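Local coordinates for amino acid adenylation domain-containing protein (Bacillus stratosphericus LAMA 585, PDB 6ULY) that probably selects an alpha-keto acid and activates it as an acyl adenylate for nonribosomal depsipeptide synthesis, and binds the keto acyl adenylate, at residues T58-L63 and L125-D130; F73-N78 and V82-A87; E134-L139 and L148-V153. All coordinates share one frame; numbering follows the deposited sequence.

Contact 1: T58-L63 and L125-D130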
# COMPACT_ATOMS: atom_id res chain seq x y z
N THR A 58 -7.60 22.09 -32.16
CA THR A 58 -7.55 21.64 -33.54
C THR A 58 -6.59 20.48 -33.70
O THR A 58 -6.91 19.49 -34.38
CB THR A 58 -7.14 22.79 -34.46
OG1 THR A 58 -8.13 23.82 -34.43
CG2 THR A 58 -6.95 22.29 -35.89
N GLY A 59 -5.41 20.58 -33.10
CA GLY A 59 -4.44 19.51 -33.22
C GLY A 59 -4.86 18.24 -32.52
O GLY A 59 -4.67 17.13 -33.04
N LEU A 60 -5.45 18.37 -31.32
CA LEU A 60 -5.90 17.19 -30.59
C LEU A 60 -6.96 16.43 -31.37
O LEU A 60 -6.91 15.19 -31.46
CB LEU A 60 -6.42 17.59 -29.21
CG LEU A 60 -5.40 18.24 -28.27
CD1 LEU A 60 -6.05 18.61 -26.95
CD2 LEU A 60 -4.21 17.33 -28.05
N ARG A 61 -7.92 17.14 -31.95
CA ARG A 61 -8.93 16.47 -32.77
C ARG A 61 -8.32 15.90 -34.04
O ARG A 61 -8.79 14.88 -34.55
CB ARG A 61 -10.07 17.44 -33.10
CG ARG A 61 -11.05 17.61 -31.95
CD ARG A 61 -12.08 18.69 -32.22
NE ARG A 61 -13.13 18.68 -31.20
CZ ARG A 61 -13.94 19.70 -30.94
NH1 ARG A 61 -13.84 20.83 -31.62
NH2 ARG A 61 -14.86 19.59 -29.99
N ALA A 62 -7.26 16.52 -34.56
CA ALA A 62 -6.56 15.96 -35.70
C ALA A 62 -5.90 14.63 -35.35
O ALA A 62 -5.73 13.77 -36.23
CB ALA A 62 -5.51 16.94 -36.22
N LEU A 63 -5.53 14.43 -34.09
CA LEU A 63 -4.95 13.18 -33.63
C LEU A 63 -6.00 12.14 -33.26
O LEU A 63 -5.64 11.04 -32.83
CB LEU A 63 -4.03 13.44 -32.44
CG LEU A 63 -2.83 14.33 -32.77
CD1 LEU A 63 -2.09 14.76 -31.51
CD2 LEU A 63 -1.88 13.62 -33.72
N LEU A 125 -3.06 9.28 -25.36
CA LEU A 125 -2.07 10.18 -25.94
C LEU A 125 -1.37 10.95 -24.83
O LEU A 125 -2.02 11.49 -23.93
CB LEU A 125 -2.74 11.16 -26.91
CG LEU A 125 -1.89 12.34 -27.38
CD1 LEU A 125 -0.75 11.86 -28.27
CD2 LEU A 125 -2.74 13.36 -28.11
N ILE A 126 -0.05 10.98 -24.88
CA ILE A 126 0.73 11.79 -23.96
C ILE A 126 0.98 13.15 -24.60
O ILE A 126 1.45 13.23 -25.74
CB ILE A 126 2.05 11.10 -23.59
CG1 ILE A 126 1.78 9.72 -22.96
CG2 ILE A 126 2.85 11.98 -22.63
CD1 ILE A 126 3.03 8.90 -22.68
N LEU A 127 0.63 14.20 -23.88
CA LEU A 127 0.78 15.58 -24.32
C LEU A 127 1.86 16.23 -23.48
O LEU A 127 1.84 16.12 -22.25
CB LEU A 127 -0.55 16.32 -24.18
CG LEU A 127 -0.92 17.38 -25.21
CD1 LEU A 127 -0.86 16.83 -26.61
CD2 LEU A 127 -2.30 17.91 -24.89
N THR A 128 2.80 16.91 -24.13
CA THR A 128 4.00 17.38 -23.45
C THR A 128 4.53 18.62 -24.15
O THR A 128 3.87 19.21 -25.01
CB THR A 128 5.05 16.26 -23.40
OG1 THR A 128 6.30 16.79 -22.95
CG2 THR A 128 5.23 15.63 -24.77
N ASP A 129 5.74 19.02 -23.76
CA ASP A 129 6.46 20.16 -24.30
C ASP A 129 7.46 19.75 -25.36
O ASP A 129 7.86 18.58 -25.46
CB ASP A 129 7.22 20.88 -23.19
CG ASP A 129 6.31 21.52 -22.19
OD1 ASP A 129 5.26 22.03 -22.62
OD2 ASP A 129 6.65 21.51 -20.99
N ASP A 130 7.90 20.73 -26.15
CA ASP A 130 9.02 20.49 -27.04
C ASP A 130 10.28 20.17 -26.25
O ASP A 130 11.10 19.35 -26.69
CB ASP A 130 9.25 21.71 -27.94
CG ASP A 130 8.25 21.80 -29.08
OD1 ASP A 130 7.96 20.75 -29.71
OD2 ASP A 130 7.77 22.91 -29.37
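L60 in the last turn of helix 46-62 and L63 just past its end meet L125 and L127 of strand 125-128 through methyl groups alone. CD2 of L60 sits against the fork of L127, 3.7 Å from both its CD1 and its CD2, and the two side chains cross obliquely. The same L60 methyl lies 4.2 Å from CD2 of L125, so it spans the two strand residues. L63 adds a second, more peripheral touch: its CD1 comes within 3.7 Å of L125 CD2, with the two side chains at about a right angle. L125 reaches across because its CG is anti to the backbone N (chi1 168°), which brings CD2 up to both L60 and L63.

Alternation along the strand sets this face. L125 and L127 turn toward helix 46-62, whereas I126 and T128 pack on helix 130-137 behind them. Around the leucines, A87 and A84 of helix 78-91 touch L60 and L127 respectively, and A151 of the edge strand 150-152 touches both L63 and L125. R61 and T58, which do not touch the strand segment, tie the end of the helix to the chain around 160-164: R61 forms a salt bridge with D162 and T58 OG1 bonds to E160 O.

No hydrogen bond or charge pair joins the two segments. Their attachment therefore rests on shape and on burial of apolar surface, which is modest at 159 Å²; the L60-L127 pair is buried, while L63 is exposed.

Contact 2: F73-N78 and V82-A87; sequences FQFSSN and VTAFWA. With SO4 (sulfate ion), chain D.
N78 and V82 join the two segments through the opening turn of helix 78-91, where V82 N donates to N78 O at 2.8 Å in a nearly straight bond (168°). Farther back, the chain of strand 70-74 stands off from the helix, with F73 and A84 8.3 Å apart between CA atoms, and aromatic side chains fill the interval. F73 brings the edge of its ring to the helix backbone: CZ lies 3.5 Å from A84 O and CE2 3.5 Å from F85 N, both near the ring plane. F75 directs CZ at the methyl of A84, 3.4 Å from CB, a tight contact. An edge of the same F75 ring presents CE2 to one face of F73, toward the rim, so the two phenylalanines brace each other.

At the helix start, S77 is the N-cap, and its OG reaches A80 N. Swung beside the carbonyl carbon and trans to N (chi1 159°), the hydroxyl also bonds to O1 of a sulfate, probably from the crystallisation liquor, while N78 N gives its hydrogen to sulfate O2 at 3.0 Å. H79 N and R245 NE also bond to the anion, whose charge the helix N-terminus probably helps to stabilise. Strand, capped turn and helix form the first half of the beta-alpha-beta unit 70-74, 78-91 and 94-97, whose two strands run parallel and adjacent in the sheet.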
# COMPACT_ATOMS: atom_id res chain seq x y z
N PHE A 73 -0.93 14.26 -19.37
CA PHE A 73 -0.12 15.46 -19.37
C PHE A 73 1.28 15.18 -18.83
O PHE A 73 1.43 14.58 -17.76
CB PHE A 73 -0.78 16.56 -18.53
CG PHE A 73 -1.91 17.27 -19.23
CD1 PHE A 73 -2.59 16.68 -20.29
CD2 PHE A 73 -2.29 18.54 -18.83
CE1 PHE A 73 -3.62 17.33 -20.92
CE2 PHE A 73 -3.32 19.20 -19.46
CZ PHE A 73 -3.98 18.60 -20.51
N GLN A 74 2.30 15.64 -19.56
CA GLN A 74 3.71 15.53 -19.16
C GLN A 74 4.38 16.83 -19.59
O GLN A 74 4.95 16.92 -20.67
CB GLN A 74 4.37 14.31 -19.79
CG GLN A 74 3.98 12.99 -19.13
CD GLN A 74 4.61 12.83 -17.76
OE1 GLN A 74 5.68 12.25 -17.62
NE2 GLN A 74 3.94 13.36 -16.73
N PHE A 75 4.30 17.84 -18.72
CA PHE A 75 4.70 19.19 -19.06
C PHE A 75 5.78 19.70 -18.12
O PHE A 75 5.80 19.37 -16.93
CB PHE A 75 3.50 20.15 -19.00
CG PHE A 75 2.53 19.97 -20.13
CD1 PHE A 75 2.82 20.45 -21.39
CD2 PHE A 75 1.34 19.30 -19.93
CE1 PHE A 75 1.94 20.27 -22.43
CE2 PHE A 75 0.45 19.12 -20.97
CZ PHE A 75 0.74 19.61 -22.22
N SER A 76 6.69 20.50 -18.69
CA SER A 76 7.57 21.37 -17.93
C SER A 76 7.19 22.83 -18.04
O SER A 76 7.59 23.63 -17.18
CB SER A 76 9.02 21.19 -18.40
OG SER A 76 9.15 21.53 -19.77
N SER A 77 6.41 23.21 -19.05
CA SER A 77 6.03 24.59 -19.28
C SER A 77 4.62 24.84 -18.74
O SER A 77 3.68 24.15 -19.14
CB SER A 77 6.08 24.92 -20.77
OG SER A 77 5.27 26.06 -21.05
N ASN A 78 4.50 25.83 -17.86
CA ASN A 78 3.18 26.25 -17.40
C ASN A 78 2.31 26.73 -18.56
O ASN A 78 1.13 26.40 -18.63
CB ASN A 78 3.32 27.35 -16.35
CG ASN A 78 3.86 26.84 -15.03
OD1 ASN A 78 3.55 25.72 -14.61
ND2 ASN A 78 4.67 27.66 -14.37
N VAL A 82 -1.24 24.89 -19.05
CA VAL A 82 -2.48 25.65 -18.91
C VAL A 82 -3.27 25.63 -20.21
O VAL A 82 -4.49 25.41 -20.23
CB VAL A 82 -2.17 27.09 -18.47
CG1 VAL A 82 -3.40 27.97 -18.63
CG2 VAL A 82 -1.67 27.13 -17.04
N THR A 83 -2.58 25.86 -21.33
CA THR A 83 -3.26 25.87 -22.62
C THR A 83 -3.78 24.49 -22.98
O THR A 83 -4.91 24.35 -23.48
CB THR A 83 -2.30 26.37 -23.71
OG1 THR A 83 -1.86 27.69 -23.38
CG2 THR A 83 -2.99 26.41 -25.07
N ALA A 84 -2.97 23.46 -22.74
CA ALA A 84 -3.40 22.09 -23.03
C ALA A 84 -4.59 21.70 -22.17
O ALA A 84 -5.49 20.98 -22.63
CB ALA A 84 -2.24 21.13 -22.81
N PHE A 85 -4.62 22.15 -20.91
CA PHE A 85 -5.73 21.82 -20.03
C PHE A 85 -7.04 22.37 -20.57
O PHE A 85 -8.06 21.68 -20.57
CB PHE A 85 -5.46 22.38 -18.64
CG PHE A 85 -6.61 22.23 -17.69
CD1 PHE A 85 -6.78 21.07 -16.95
CD2 PHE A 85 -7.53 23.26 -17.53
CE1 PHE A 85 -7.84 20.94 -16.08
CE2 PHE A 85 -8.59 23.13 -16.65
CZ PHE A 85 -8.75 21.96 -15.93
N TRP A 86 -7.02 23.62 -21.05
CA TRP A 86 -8.26 24.23 -21.51
C TRP A 86 -8.67 23.74 -22.88
O TRP A 86 -9.86 23.63 -23.17
CB TRP A 86 -8.11 25.75 -21.48
CG TRP A 86 -8.15 26.27 -20.08
CD1 TRP A 86 -7.10 26.72 -19.34
CD2 TRP A 86 -9.31 26.38 -19.25
NE1 TRP A 86 -7.53 27.11 -18.09
CE2 TRP A 86 -8.89 26.91 -18.01
CE3 TRP A 86 -10.66 26.08 -19.42
CZ2 TRP A 86 -9.77 27.15 -16.97
CZ3 TRP A 86 -11.53 26.32 -18.38
CH2 TRP A 86 -11.09 26.85 -17.17
N ALA A 87 -7.70 23.40 -23.74
CA ALA A 87 -8.05 22.70 -24.97
C ALA A 87 -8.84 21.44 -24.66
O ALA A 87 -9.87 21.16 -25.30
CB ALA A 87 -6.78 22.37 -25.76
S SO4 D . 6.49 28.65 -19.00
O1 SO4 D . 6.82 27.78 -20.10
O2 SO4 D . 6.62 27.97 -17.74
O3 SO4 D . 5.13 29.10 -19.15
O4 SO4 D . 7.34 29.80 -19.00

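Contact 3: E134-L139 and L148-V153; sequences EEVQGL and LRVAAV
V136 and V150 bring together the helix and the second strand of a beta-alpha-beta crossover: helix 130-137 leads out of strand 125-128, and the chain returns as the neighbouring parallel strand 150-152. The two valines cross with CG1 against CG1 at 3.8 Å. In each, CG1 lies trans to the main-chain nitrogen, and for V150 (chi1 -164°) the second methyl, CG2, is thereby turned to Q137. Q137 offers only its aliphatic part here: CG lies 4.0 Å from V150 CG2, and the chain continues extended beyond it, carrying the amide past the valine at the exposed margin.

L148, just ahead of the strand, uses a single branch. Its CG is folded to the carbonyl side (chi1 -168°), and with chi2 at 66° CD2 is delivered to the backbone around V136, Q137 and L139. I126 of strand 125-128 touches both V136 and L148, filling in beneath the helix, and I133 backs V150 from the preceding helical turn. No hydrogen bond crosses between the segments. The methyl of L148 settles instead against backbone as much as side chain, with CD2 3.7 Å from V136 O and 3.8 Å from L139 CB.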
# COMPACT_ATOMS: atom_id res chain seq x y z
N GLU A 134 11.30 14.64 -26.58
CA GLU A 134 12.37 13.67 -26.83
C GLU A 134 12.49 12.70 -25.66
O GLU A 134 12.52 11.48 -25.85
CB GLU A 134 13.69 14.40 -27.07
N GLU A 135 12.58 13.23 -24.44
CA GLU A 135 12.63 12.37 -23.25
C GLU A 135 11.40 11.48 -23.16
O GLU A 135 11.51 10.26 -23.01
CB GLU A 135 12.77 13.23 -22.00
CG GLU A 135 14.04 14.07 -21.94
CD GLU A 135 13.99 15.16 -20.88
OE1 GLU A 135 13.89 16.35 -21.26
OE2 GLU A 135 14.03 14.82 -19.68
N VAL A 136 10.21 12.08 -23.24
CA VAL A 136 8.98 11.32 -23.08
C VAL A 136 8.88 10.21 -24.12
O VAL A 136 8.33 9.14 -23.85
CB VAL A 136 7.75 12.25 -23.14
CG1 VAL A 136 6.47 11.45 -23.21
CG2 VAL A 136 7.74 13.19 -21.94
N GLN A 137 9.39 10.45 -25.33
CA GLN A 137 9.36 9.42 -26.36
C GLN A 137 10.23 8.22 -25.99
O GLN A 137 9.99 7.12 -26.49
CB GLN A 137 9.81 10.00 -27.71
CG GLN A 137 8.73 10.80 -28.42
CD GLN A 137 9.23 11.50 -29.68
OE1 GLN A 137 10.42 11.79 -29.81
NE2 GLN A 137 8.32 11.78 -30.60
N GLY A 138 11.22 8.42 -25.12
CA GLY A 138 12.06 7.31 -24.69
C GLY A 138 11.30 6.24 -23.93
O GLY A 138 11.78 5.11 -23.83
N LEU A 139 10.13 6.57 -23.39
CA LEU A 139 9.33 5.59 -22.67
C LEU A 139 8.92 4.42 -23.56
O LEU A 139 8.59 3.35 -23.05
CB LEU A 139 8.08 6.26 -22.08
CG LEU A 139 8.36 7.36 -21.06
CD1 LEU A 139 7.08 8.10 -20.70
CD2 LEU A 139 9.02 6.78 -19.82
N LEU A 148 2.81 3.62 -27.53
CA LEU A 148 3.08 4.96 -27.04
C LEU A 148 2.82 5.99 -28.14
O LEU A 148 3.22 5.79 -29.29
CB LEU A 148 4.53 5.07 -26.55
CG LEU A 148 4.86 6.34 -25.77
CD1 LEU A 148 4.09 6.36 -24.45
CD2 LEU A 148 6.35 6.46 -25.51
N ARG A 149 2.12 7.07 -27.78
CA ARG A 149 1.83 8.16 -28.70
C ARG A 149 2.08 9.47 -27.97
O ARG A 149 1.54 9.69 -26.88
CB ARG A 149 0.38 8.10 -29.19
CG ARG A 149 0.10 6.99 -30.19
CD ARG A 149 -1.39 6.83 -30.43
NE ARG A 149 -1.69 5.75 -31.37
CZ ARG A 149 -2.91 5.31 -31.64
NH1 ARG A 149 -3.97 5.84 -31.03
NH2 ARG A 149 -3.09 4.33 -32.51
N VAL A 150 2.91 10.33 -28.57
CA VAL A 150 3.30 11.59 -27.96
C VAL A 150 3.07 12.72 -28.96
O VAL A 150 3.12 12.52 -30.18
CB VAL A 150 4.78 11.57 -27.51
CG1 VAL A 150 5.06 12.72 -26.55
CG2 VAL A 150 5.12 10.23 -26.87
N ALA A 151 2.81 13.92 -28.43
CA ALA A 151 2.61 15.09 -29.25
C ALA A 151 2.89 16.33 -28.42
O ALA A 151 2.49 16.40 -27.25
CB ALA A 151 1.18 15.14 -29.81
N ALA A 152 3.59 17.29 -29.01
CA ALA A 152 3.93 18.53 -28.33
C ALA A 152 2.83 19.56 -28.54
O ALA A 152 2.11 19.54 -29.54
CB ALA A 152 5.26 19.08 -28.84
N VAL A 153 2.71 20.47 -27.57
CA VAL A 153 1.66 21.48 -27.60
C VAL A 153 2.05 22.69 -28.43
O VAL A 153 1.23 23.21 -29.20
CB VAL A 153 1.30 21.88 -26.15
CG1 VAL A 153 0.54 23.19 -26.13
CG2 VAL A 153 0.48 20.78 -25.49

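In the fold
Three adjacent parallel strands of one mixed sheet, 150-152, 125-128 and 70-74 in that order, bring the contacts together. Contact 1 has its centre about 10 Å from those of contacts 2 and 3, which lie about 14 Å apart. D129, following the strand of contact 1, probably receives hydrogen bonds at OD2 from S76 N (2.5 Å) and S77 N (2.6 Å) of contact 2, while I126 N probably bonds to R149 O of contact 3 at 2.9 Å. V153 packs on F75 and A84, linking contacts 2 and 3 directly. None of the six segments contributes to the adenylate pocket, which draws its residues from between 223 and 453.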